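Local atomic coordinates of hypothetical conserved protein TTC0263 (Thermus thermophilus, PDB entry 2PL2), a protein that is of unknown function but belongs to the tetratricopeptide repeat family, whose stacked helix pairs commonly serve as protein-binding scaffolds. Residues Tyr16-Leu25 with Trp44-Leu52. Sequence-based numbering, arbitrary orientation.
Sequences YALGRYDAAL and WLARTQLKL
Tyr16 pushes its ring into a hole on helix 39-51 formed by Trp44, Arg47, Thr48 and Lys51, a knobs-into-holes fit. Its CG, anti to the backbone N, carries the ring toward that helix, where one face takes the edge of the Trp44 indole. The centroids of the Tyr16 ring and the six-membered ring of Trp44 are 5.1 Å apart, with planes at 61°, a T-shaped pair, while Tyr21 CE1 lies against the opposite face. At the end of the ring, Lys51 NZ donates a hydrogen bond to Tyr16 OH (2.6 Å); Arg47 lays a guanidinium face near the same hydroxyl without bonding it. The bent Lys51 chain also covers Tyr21: its CG stands 3.9 Å from the centroid of the Tyr21 ring, 7° off the normal, a CH-pi contact, with Gly19 O beneath the other face.

Leu25 and Leu52 build the apolar part, Leu52 CD1 lying 4.0 Å from Leu25 CB. Leu25 CD1 meets Leu45 CD1 at 3.4 Å, and Leu52 CD2 packs on Tyr21 CB at 3.6 Å. Thr48 is the reciprocal knob, set among Tyr16, Tyr21, Ala24 and Leu25; its OG1 donates a hydrogen bond to Trp44 O within the same helix.

A Schellman motif at Gly19 joins helices 6-17 and 21-32 in the stacked helical array of a tetratricopeptide repeat protein; segment 44-51 runs antiparallel to segment 21-25 but tilted, 147° between their directions, with Gln49 reaching helix 55-68 beyond.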
loop_
_atom_site.group_PDB
_atom_site.type_symbol
_atom_site.label_atom_id
_atom_site.label_comp_id
_atom_site.label_asym_id
_atom_site.label_seq_id
_atom_site.Cartn_x
_atom_site.Cartn_y
_atom_site.Cartn_z
ATOM N N TYR A 16 3.007 -7.720 -12.454
ATOM C CA TYR A 16 3.530 -7.212 -11.199
ATOM C C TYR A 16 4.208 -5.886 -11.490
ATOM O O TYR A 16 3.989 -4.912 -10.788
ATOM C CB TYR A 16 4.532 -8.194 -10.561
ATOM C CG TYR A 16 5.180 -7.656 -9.293
ATOM C CD1 TYR A 16 4.566 -7.791 -8.048
ATOM C CD2 TYR A 16 6.369 -6.943 -9.354
ATOM C CE1 TYR A 16 5.131 -7.220 -6.894
ATOM C CE2 TYR A 16 6.934 -6.368 -8.215
ATOM C CZ TYR A 16 6.312 -6.505 -6.996
ATOM O OH TYR A 16 6.869 -5.898 -5.896
ATOM N N ALA A 17 5.030 -5.856 -12.540
ATOM C CA ALA A 17 5.745 -4.637 -12.939
ATOM C C ALA A 17 4.760 -3.547 -13.344
ATOM O O ALA A 17 5.084 -2.359 -13.296
ATOM C CB ALA A 17 6.701 -4.927 -14.102
ATOM N N LEU A 18 3.563 -3.954 -13.757
ATOM C CA LEU A 18 2.536 -2.994 -14.142
ATOM C C LEU A 18 1.739 -2.512 -12.923
ATOM O O LEU A 18 0.868 -1.657 -13.037
ATOM C CB LEU A 18 1.595 -3.601 -15.193
ATOM C CG LEU A 18 2.287 -3.989 -16.503
ATOM C CD1 LEU A 18 1.280 -4.365 -17.541
ATOM C CD2 LEU A 18 3.125 -2.803 -16.998
ATOM N N GLY A 19 2.046 -3.060 -11.749
ATOM C CA GLY A 19 1.354 -2.644 -10.536
ATOM C C GLY A 19 0.012 -3.309 -10.256
ATOM O O GLY A 19 -0.692 -2.923 -9.315
ATOM N N ARG A 20 -0.358 -4.297 -11.063
ATOM C CA ARG A 20 -1.624 -5.000 -10.869
ATOM C C ARG A 20 -1.322 -6.268 -10.054
ATOM O O ARG A 20 -1.230 -7.376 -10.590
ATOM C CB ARG A 20 -2.233 -5.359 -12.229
ATOM C CG ARG A 20 -2.178 -4.216 -13.267
ATOM C CD ARG A 20 -2.871 -2.949 -12.763
ATOM N NE ARG A 20 -4.274 -3.224 -12.456
ATOM C CZ ARG A 20 -4.861 -2.949 -11.292
ATOM N NH1 ARG A 20 -4.169 -2.380 -10.310
ATOM N NH2 ARG A 20 -6.144 -3.266 -11.103
ATOM N N TYR A 21 -1.157 -6.077 -8.751
ATOM C CA TYR A 21 -0.817 -7.156 -7.846
ATOM C C TYR A 21 -1.904 -8.203 -7.678
ATOM O O TYR A 21 -1.623 -9.397 -7.757
ATOM C CB TYR A 21 -0.408 -6.557 -6.511
ATOM C CG TYR A 21 0.588 -5.422 -6.681
ATOM C CD1 TYR A 21 1.759 -5.592 -7.432
ATOM C CD2 TYR A 21 0.355 -4.178 -6.100
ATOM C CE1 TYR A 21 2.666 -4.553 -7.594
ATOM C CE2 TYR A 21 1.259 -3.128 -6.254
ATOM C CZ TYR A 21 2.411 -3.320 -7.001
ATOM O OH TYR A 21 3.294 -2.266 -7.153
ATOM N N ASP A 22 -3.140 -7.772 -7.465
ATOM C CA ASP A 22 -4.236 -8.720 -7.323
ATOM C C ASP A 22 -4.277 -9.702 -8.480
ATOM O O ASP A 22 -4.550 -10.881 -8.283
ATOM C CB ASP A 22 -5.581 -7.997 -7.211
ATOM C CG ASP A 22 -5.915 -7.635 -5.787
ATOM O OD1 ASP A 22 -5.914 -8.540 -4.925
ATOM O OD2 ASP A 22 -6.178 -6.446 -5.521
ATOM N N ALA A 23 -4.019 -9.223 -9.689
ATOM C CA ALA A 23 -4.013 -10.112 -10.850
ATOM C C ALA A 23 -2.722 -10.925 -10.837
ATOM O O ALA A 23 -2.691 -12.069 -11.290
ATOM C CB ALA A 23 -4.108 -9.309 -12.151
ATOM N N ALA A 24 -1.663 -10.319 -10.305
ATOM C CA ALA A 24 -0.358 -10.966 -10.229
ATOM C C ALA A 24 -0.417 -12.194 -9.320
ATOM O O ALA A 24 0.086 -13.266 -9.667
ATOM C CB ALA A 24 0.689 -9.970 -9.709
ATOM N N LEU A 25 -1.052 -12.021 -8.162
ATOM C CA LEU A 25 -1.184 -13.081 -7.170
ATOM C C LEU A 25 -1.775 -14.367 -7.736
ATOM O O LEU A 25 -1.196 -15.438 -7.574
ATOM C CB LEU A 25 -2.057 -12.613 -6.010
ATOM C CG LEU A 25 -2.135 -13.635 -4.871
ATOM C CD1 LEU A 25 -0.881 -13.490 -4.001
ATOM C CD2 LEU A 25 -3.373 -13.401 -4.035
ATOM N N TRP A 44 8.078 -14.427 -6.060
ATOM C CA TRP A 44 7.173 -13.445 -6.640
ATOM C C TRP A 44 5.842 -13.424 -5.906
ATOM O O TRP A 44 5.284 -12.354 -5.656
ATOM C CB TRP A 44 6.962 -13.723 -8.122
ATOM C CG TRP A 44 8.097 -13.235 -8.949
ATOM C CD1 TRP A 44 8.998 -13.990 -9.645
ATOM C CD2 TRP A 44 8.489 -11.867 -9.138
ATOM N NE1 TRP A 44 9.929 -13.175 -10.253
ATOM C CE2 TRP A 44 9.641 -11.874 -9.955
ATOM C CE3 TRP A 44 7.981 -10.646 -8.691
ATOM C CZ2 TRP A 44 10.290 -10.695 -10.333
ATOM C CZ3 TRP A 44 8.632 -9.474 -9.067
ATOM C CH2 TRP A 44 9.773 -9.508 -9.877
ATOM N N LEU A 45 5.347 -14.607 -5.557
ATOM C CA LEU A 45 4.101 -14.728 -4.818
ATOM C C LEU A 45 4.224 -13.927 -3.531
ATOM O O LEU A 45 3.363 -13.111 -3.208
ATOM C CB LEU A 45 3.823 -16.192 -4.471
ATOM C CG LEU A 45 2.651 -16.398 -3.507
ATOM C CD1 LEU A 45 1.344 -16.097 -4.218
ATOM C CD2 LEU A 45 2.657 -17.828 -2.983
ATOM N N ALA A 46 5.298 -14.175 -2.793
ATOM C CA ALA A 46 5.543 -13.481 -1.542
ATOM C C ALA A 46 5.620 -11.969 -1.756
ATOM O O ALA A 46 5.059 -11.203 -0.978
ATOM C CB ALA A 46 6.837 -13.989 -0.907
ATOM N N ARG A 47 6.332 -11.546 -2.798
ATOM C CA ARG A 47 6.474 -10.123 -3.094
ATOM C C ARG A 47 5.103 -9.510 -3.312
ATOM O O ARG A 47 4.801 -8.428 -2.804
ATOM C CB ARG A 47 7.339 -9.901 -4.335
ATOM C CG ARG A 47 8.832 -9.919 -4.073
ATOM C CD ARG A 47 9.596 -9.394 -5.275
ATOM N NE ARG A 47 9.626 -7.931 -5.347
ATOM C CZ ARG A 47 10.116 -7.244 -6.376
ATOM N NH1 ARG A 47 10.613 -7.888 -7.424
ATOM N NH2 ARG A 47 10.111 -5.914 -6.363
ATOM N N THR A 48 4.272 -10.214 -4.065
ATOM C CA THR A 48 2.926 -9.744 -4.341
ATOM C C THR A 48 2.074 -9.704 -3.062
ATOM O O THR A 48 1.234 -8.818 -2.904
ATOM C CB THR A 48 2.259 -10.639 -5.378
ATOM O OG1 THR A 48 3.150 -10.816 -6.488
ATOM C CG2 THR A 48 0.961 -10.005 -5.864
ATOM N N GLN A 49 2.305 -10.647 -2.152
ATOM C CA GLN A 49 1.567 -10.696 -0.895
ATOM C C GLN A 49 1.896 -9.494 -0.014
ATOM O O GLN A 49 1.023 -8.951 0.662
ATOM C CB GLN A 49 1.886 -11.995 -0.145
ATOM C CG GLN A 49 1.438 -13.261 -0.882
ATOM C CD GLN A 49 1.763 -14.533 -0.132
ATOM O OE1 GLN A 49 2.899 -14.735 0.295
ATOM N NE2 GLN A 49 0.771 -15.407 0.023
ATOM N N LEU A 50 3.161 -9.081 -0.013
ATOM C CA LEU A 50 3.573 -7.928 0.786
ATOM C C LEU A 50 2.823 -6.697 0.268
ATOM O O LEU A 50 2.318 -5.896 1.049
ATOM C CB LEU A 50 5.088 -7.710 0.674
ATOM C CG LEU A 50 6.047 -8.665 1.401
ATOM C CD1 LEU A 50 7.430 -8.578 0.775
ATOM C CD2 LEU A 50 6.105 -8.319 2.886
ATOM N N LYS A 51 2.753 -6.565 -1.056
ATOM C CA LYS A 51 2.062 -5.449 -1.696
ATOM C C LYS A 51 0.579 -5.468 -1.349
ATOM O O LYS A 51 -0.023 -4.427 -1.120
ATOM C CB LYS A 51 2.240 -5.510 -3.222
ATOM C CG LYS A 51 3.626 -5.132 -3.700
ATOM C CD LYS A 51 3.923 -3.657 -3.406
ATOM C CE LYS A 51 5.423 -3.347 -3.450
ATOM N NZ LYS A 51 6.080 -3.706 -4.744
ATOM N N LEU A 52 -0.010 -6.661 -1.299
ATOM C CA LEU A 52 -1.428 -6.794 -0.968
ATOM C C LEU A 52 -1.661 -6.836 0.545
ATOM O O LEU A 52 -2.699 -7.295 1.009
ATOM C CB LEU A 52 -2.011 -8.051 -1.630
ATOM C CG LEU A 52 -1.959 -8.102 -3.161
ATOM C CD1 LEU A 52 -2.636 -9.373 -3.677
ATOM C CD2 LEU A 52 -2.642 -6.857 -3.729
#